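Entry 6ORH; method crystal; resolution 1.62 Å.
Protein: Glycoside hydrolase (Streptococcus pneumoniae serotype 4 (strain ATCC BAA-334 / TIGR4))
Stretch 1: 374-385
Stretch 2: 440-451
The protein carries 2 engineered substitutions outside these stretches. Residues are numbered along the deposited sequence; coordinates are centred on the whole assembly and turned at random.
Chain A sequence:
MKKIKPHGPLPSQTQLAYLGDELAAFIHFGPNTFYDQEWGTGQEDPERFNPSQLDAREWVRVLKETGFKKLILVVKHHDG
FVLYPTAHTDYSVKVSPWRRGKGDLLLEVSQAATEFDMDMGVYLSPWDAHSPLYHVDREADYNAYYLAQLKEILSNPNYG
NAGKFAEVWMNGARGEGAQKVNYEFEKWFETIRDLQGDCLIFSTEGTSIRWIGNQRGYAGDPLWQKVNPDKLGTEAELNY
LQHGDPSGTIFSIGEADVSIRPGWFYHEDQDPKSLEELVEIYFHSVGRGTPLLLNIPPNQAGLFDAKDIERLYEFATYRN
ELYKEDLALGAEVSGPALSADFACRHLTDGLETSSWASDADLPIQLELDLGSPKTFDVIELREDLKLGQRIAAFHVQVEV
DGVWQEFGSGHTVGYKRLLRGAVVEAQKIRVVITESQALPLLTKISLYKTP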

# COMPACT_ATOMS: atom_id res chain seq x y z
N LYS A 374 23.69 13.03 -6.59
CA LYS A 374 23.48 12.84 -5.16
C LYS A 374 22.72 11.54 -4.95
O LYS A 374 22.09 11.05 -5.88
CB LYS A 374 22.68 14.01 -4.56
CG LYS A 374 23.23 15.39 -4.90
CD LYS A 374 22.72 16.50 -4.01
CE LYS A 374 23.30 17.84 -4.40
NZ LYS A 374 22.54 18.97 -3.81
N THR A 375 22.79 10.99 -3.73
CA THR A 375 22.24 9.69 -3.41
C THR A 375 21.05 9.86 -2.45
O THR A 375 21.21 10.42 -1.37
CB THR A 375 23.29 8.79 -2.76
OG1 THR A 375 24.31 8.70 -3.76
CG2 THR A 375 22.80 7.40 -2.44
N PHE A 376 19.89 9.36 -2.90
CA PHE A 376 18.65 9.57 -2.17
C PHE A 376 17.72 8.37 -2.35
O PHE A 376 17.93 7.53 -3.23
CB PHE A 376 18.00 10.89 -2.61
CG PHE A 376 17.74 10.95 -4.09
CD1 PHE A 376 16.58 10.43 -4.63
CD2 PHE A 376 18.67 11.53 -4.95
CE1 PHE A 376 16.34 10.48 -6.00
CE2 PHE A 376 18.44 11.58 -6.32
CZ PHE A 376 17.27 11.05 -6.84
N ASP A 377 16.70 8.28 -1.49
CA ASP A 377 15.70 7.23 -1.59
C ASP A 377 14.34 7.73 -1.13
O ASP A 377 13.43 6.92 -0.98
CB ASP A 377 16.08 5.96 -0.82
CG ASP A 377 16.37 6.14 0.66
OD1 ASP A 377 16.40 7.30 1.16
OD2 ASP A 377 16.66 5.12 1.30
N VAL A 378 14.22 9.05 -0.90
CA VAL A 378 12.93 9.63 -0.52
C VAL A 378 12.71 10.92 -1.29
O VAL A 378 13.56 11.81 -1.28
CB VAL A 378 12.82 9.91 0.99
CG1 VAL A 378 11.39 10.40 1.31
CG2 VAL A 378 13.15 8.69 1.82
N ILE A 379 11.51 11.08 -1.87
CA ILE A 379 11.10 12.38 -2.38
C ILE A 379 9.92 12.90 -1.54
O ILE A 379 9.09 12.10 -1.14
CB ILE A 379 10.78 12.35 -3.90
CG1 ILE A 379 10.59 13.76 -4.46
CG2 ILE A 379 9.56 11.44 -4.17
CD1 ILE A 379 10.49 13.88 -5.99
N GLU A 380 9.93 14.20 -1.21
CA GLU A 380 8.80 14.84 -0.53
C GLU A 380 8.18 15.89 -1.45
O GLU A 380 8.88 16.70 -2.07
CB GLU A 380 9.29 15.50 0.78
CG GLU A 380 8.18 16.34 1.46
CD GLU A 380 8.68 17.08 2.70
OE1 GLU A 380 9.59 16.57 3.36
OE2 GLU A 380 8.12 18.16 3.00
N LEU A 381 6.84 15.88 -1.56
CA LEU A 381 6.09 16.88 -2.32
C LEU A 381 5.06 17.47 -1.35
O LEU A 381 4.54 16.74 -0.49
CB LEU A 381 5.34 16.17 -3.46
CG LEU A 381 6.17 15.34 -4.45
CD1 LEU A 381 5.25 14.68 -5.48
CD2 LEU A 381 7.22 16.19 -5.15
N ARG A 382 4.71 18.75 -1.52
CA ARG A 382 3.63 19.34 -0.71
C ARG A 382 2.73 20.21 -1.58
O ARG A 382 3.19 21.01 -2.41
CB ARG A 382 4.18 20.26 0.39
CG ARG A 382 5.06 19.56 1.41
CD ARG A 382 5.19 20.44 2.65
NE ARG A 382 6.13 19.88 3.60
CZ ARG A 382 6.25 20.33 4.85
NH1 ARG A 382 5.47 21.32 5.25
NH2 ARG A 382 7.13 19.79 5.68
N GLU A 383 1.42 20.07 -1.37
CA GLU A 383 0.45 20.95 -2.00
C GLU A 383 0.26 22.21 -1.17
O GLU A 383 0.81 22.33 -0.09
CB GLU A 383 -0.92 20.27 -2.20
CG GLU A 383 -0.91 19.36 -3.39
CD GLU A 383 -2.26 18.72 -3.65
OE1 GLU A 383 -2.59 17.74 -2.92
OE2 GLU A 383 -2.91 19.12 -4.64
N ASP A 384 -0.51 23.16 -1.70
CA ASP A 384 -0.87 24.31 -0.89
C ASP A 384 -2.34 24.20 -0.50
O ASP A 384 -3.22 24.62 -1.25
CB ASP A 384 -0.61 25.64 -1.62
CG ASP A 384 -0.98 26.87 -0.81
OD1 ASP A 384 -1.46 26.75 0.35
OD2 ASP A 384 -0.80 27.98 -1.36
N LEU A 385 -2.60 23.60 0.65
CA LEU A 385 -3.98 23.22 0.94
C LEU A 385 -4.83 24.42 1.30
O LEU A 385 -6.05 24.28 1.39
CB LEU A 385 -4.03 22.14 2.03
CG LEU A 385 -3.44 20.77 1.69
CD1 LEU A 385 -3.79 19.78 2.79
CD2 LEU A 385 -3.88 20.25 0.32
N PRO A 440 -2.64 22.41 -10.70
CA PRO A 440 -1.86 22.01 -9.54
C PRO A 440 -0.99 23.12 -8.98
O PRO A 440 -0.48 23.94 -9.76
CB PRO A 440 -1.01 20.83 -10.01
CG PRO A 440 -1.00 20.92 -11.54
CD PRO A 440 -2.23 21.72 -11.93
N LEU A 441 -0.85 23.12 -7.64
CA LEU A 441 0.13 23.92 -6.91
C LEU A 441 1.00 22.98 -6.09
O LEU A 441 0.50 22.02 -5.47
CB LEU A 441 -0.55 24.90 -5.96
CG LEU A 441 -1.42 25.97 -6.61
CD1 LEU A 441 -2.88 25.54 -6.53
CD2 LEU A 441 -1.24 27.31 -5.90
N LEU A 442 2.29 23.30 -5.99
CA LEU A 442 3.15 22.62 -5.04
C LEU A 442 3.98 23.70 -4.36
O LEU A 442 4.35 24.68 -5.02
CB LEU A 442 4.10 21.64 -5.75
CG LEU A 442 3.49 20.38 -6.37
CD1 LEU A 442 4.58 19.65 -7.14
CD2 LEU A 442 2.92 19.47 -5.27
N THR A 443 4.29 23.50 -3.07
CA THR A 443 5.05 24.49 -2.31
C THR A 443 6.51 24.10 -2.18
O THR A 443 7.34 24.95 -1.85
CB THR A 443 4.46 24.70 -0.91
OG1 THR A 443 4.56 23.50 -0.13
CG2 THR A 443 3.03 25.18 -0.96
N LYS A 444 6.83 22.84 -2.45
CA LYS A 444 8.14 22.30 -2.10
C LYS A 444 8.31 20.94 -2.77
O LYS A 444 7.36 20.13 -2.86
CB LYS A 444 8.17 22.06 -0.58
CG LYS A 444 9.49 21.61 0.03
CD LYS A 444 9.20 21.29 1.49
CE LYS A 444 10.18 20.34 2.13
NZ LYS A 444 9.83 20.14 3.54
N ILE A 445 9.54 20.69 -3.25
CA ILE A 445 10.02 19.35 -3.57
C ILE A 445 11.35 19.19 -2.84
O ILE A 445 12.22 20.06 -2.97
CB ILE A 445 10.20 19.11 -5.08
CG1 ILE A 445 8.88 19.23 -5.86
CG2 ILE A 445 10.86 17.76 -5.34
CD1 ILE A 445 9.07 19.49 -7.33
N SER A 446 11.45 18.14 -2.02
CA SER A 446 12.64 17.82 -1.25
C SER A 446 13.09 16.39 -1.55
O SER A 446 12.27 15.56 -1.97
CB SER A 446 12.43 18.05 0.24
OG SER A 446 12.12 19.43 0.49
N LEU A 447 14.38 16.10 -1.33
CA LEU A 447 14.95 14.77 -1.49
C LEU A 447 15.78 14.44 -0.25
O LEU A 447 16.51 15.31 0.24
CB LEU A 447 15.87 14.74 -2.72
CG LEU A 447 15.17 14.85 -4.08
CD1 LEU A 447 16.20 15.10 -5.18
CD2 LEU A 447 14.36 13.59 -4.36
N TYR A 448 15.63 13.20 0.22
CA TYR A 448 16.37 12.74 1.39
C TYR A 448 16.91 11.33 1.20
O TYR A 448 16.42 10.54 0.38
CB TYR A 448 15.49 12.71 2.65
CG TYR A 448 14.65 13.94 2.88
CD1 TYR A 448 15.21 15.15 3.29
CD2 TYR A 448 13.27 13.89 2.71
CE1 TYR A 448 14.44 16.28 3.52
CE2 TYR A 448 12.49 15.01 2.92
CZ TYR A 448 13.07 16.20 3.33
OH TYR A 448 12.30 17.31 3.53
N LYS A 449 17.92 11.03 2.01
CA LYS A 449 18.40 9.67 2.20
C LYS A 449 18.01 9.17 3.60
O LYS A 449 18.41 9.78 4.60
CB LYS A 449 19.93 9.64 2.03
CG LYS A 449 20.56 8.26 2.19
CD LYS A 449 20.03 7.22 1.23
CE LYS A 449 20.44 5.80 1.59
NZ LYS A 449 19.70 5.26 2.75
N THR A 450 17.33 8.03 3.65
CA THR A 450 16.98 7.41 4.92
C THR A 450 18.24 7.02 5.68
O THR A 450 19.25 6.64 5.08
CB THR A 450 16.08 6.18 4.77
OG1 THR A 450 16.72 5.15 4.02
CG2 THR A 450 14.71 6.48 4.18
N PRO A 451 18.23 7.11 7.03
CA PRO A 451 19.40 6.71 7.81
C PRO A 451 19.63 5.19 7.87
O PRO A 451 18.67 4.48 7.66
CB PRO A 451 19.17 7.35 9.19
CG PRO A 451 17.68 7.64 9.27
CD PRO A 451 17.15 7.69 7.84
O HOH W 1 -2.25 21.33 -5.78

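The two stretches pair as antiparallel strands: the axes of 378-382 and 444-448 approach to 4.6 Å, with 164° between their N-to-C directions. The register is fixed by backbone bonds. Val378 faces Tyr448 in a hydrogen-bonded pair, where Tyr448 N donates to Val378 O (2.9 Å, 164° at the hydrogen). Glu380 faces Ser446 likewise, with Glu380 N to Ser446 O at 2.8 Å and 173°, and Ser446 N to Glu380 O at 2.9 Å and 165°. Tyr448 O accepts twice, from Val378 N (2.9 Å, 135°) and from Asp377 N (2.9 Å, 168°); the straighter bond is the one from Asp377, the residue at which the chain turns its corner. At the far end, Thr443 N reaches Arg382 O at 2.8 Å and 159°, whereas Arg382 N to Lys444 O is stretched to 3.3 Å and 143°, so the ladder loosens here. Between the bonded pairs, CA-H groups supplement the carbonyls, as in Leu447 CA to Val378 O and Ile445 CA to Glu380 O, each 3.3 Å.

The carboxylate of Glu380 accepts from both stretches. Its OE1 takes the proton of Tyr448 OH at 2.8 Å, an approach at the edge of the tyrosine ring. Its OE2 forms salt bridges with Lys444 NZ and, within its own strand, with Arg382 NE, both at 2.7 Å; Arg382 NH2 adds a weak bond to the same OE2 at 3.3 Å. Sharing one acceptor brings two cations together: Arg382 NH2 and Lys444 NZ lie 3.5 Å apart, two donors with no bond between them, their charges offset only in part by the one carboxylate they share.

Asp377 anchors the other end. Its OD1 accepts from Thr450 N (2.8 Å, 162°), and its OD2 from Thr450 OG1 at 2.7 Å, so one carboxylate grips both the backbone and the side chain of a single threonine. The salt bridge from Lys449 NZ to Asp377 OD2 is weak at 3.4 Å; that amine has a shorter bond to Thr450 O, 2.7 Å.

Beyond the ladder, water 1 links the stretches, accepting from Leu441 N at 2.9 Å and donating to Glu383 OE2 at 2.6 Å.

The face carrying Ile379, Leu381, Ile445 and Leu447 is apolar. Leu381 CD2 meets Ile445 CG1 at 3.5 Å, and Ile379 CG1 meets Leu447 CD2 at 3.8 Å. That same Leu447 CD2 sits over one face of the Phe376 ring, 4.2 Å from its centroid and 25° off the normal, a CH-pi contact.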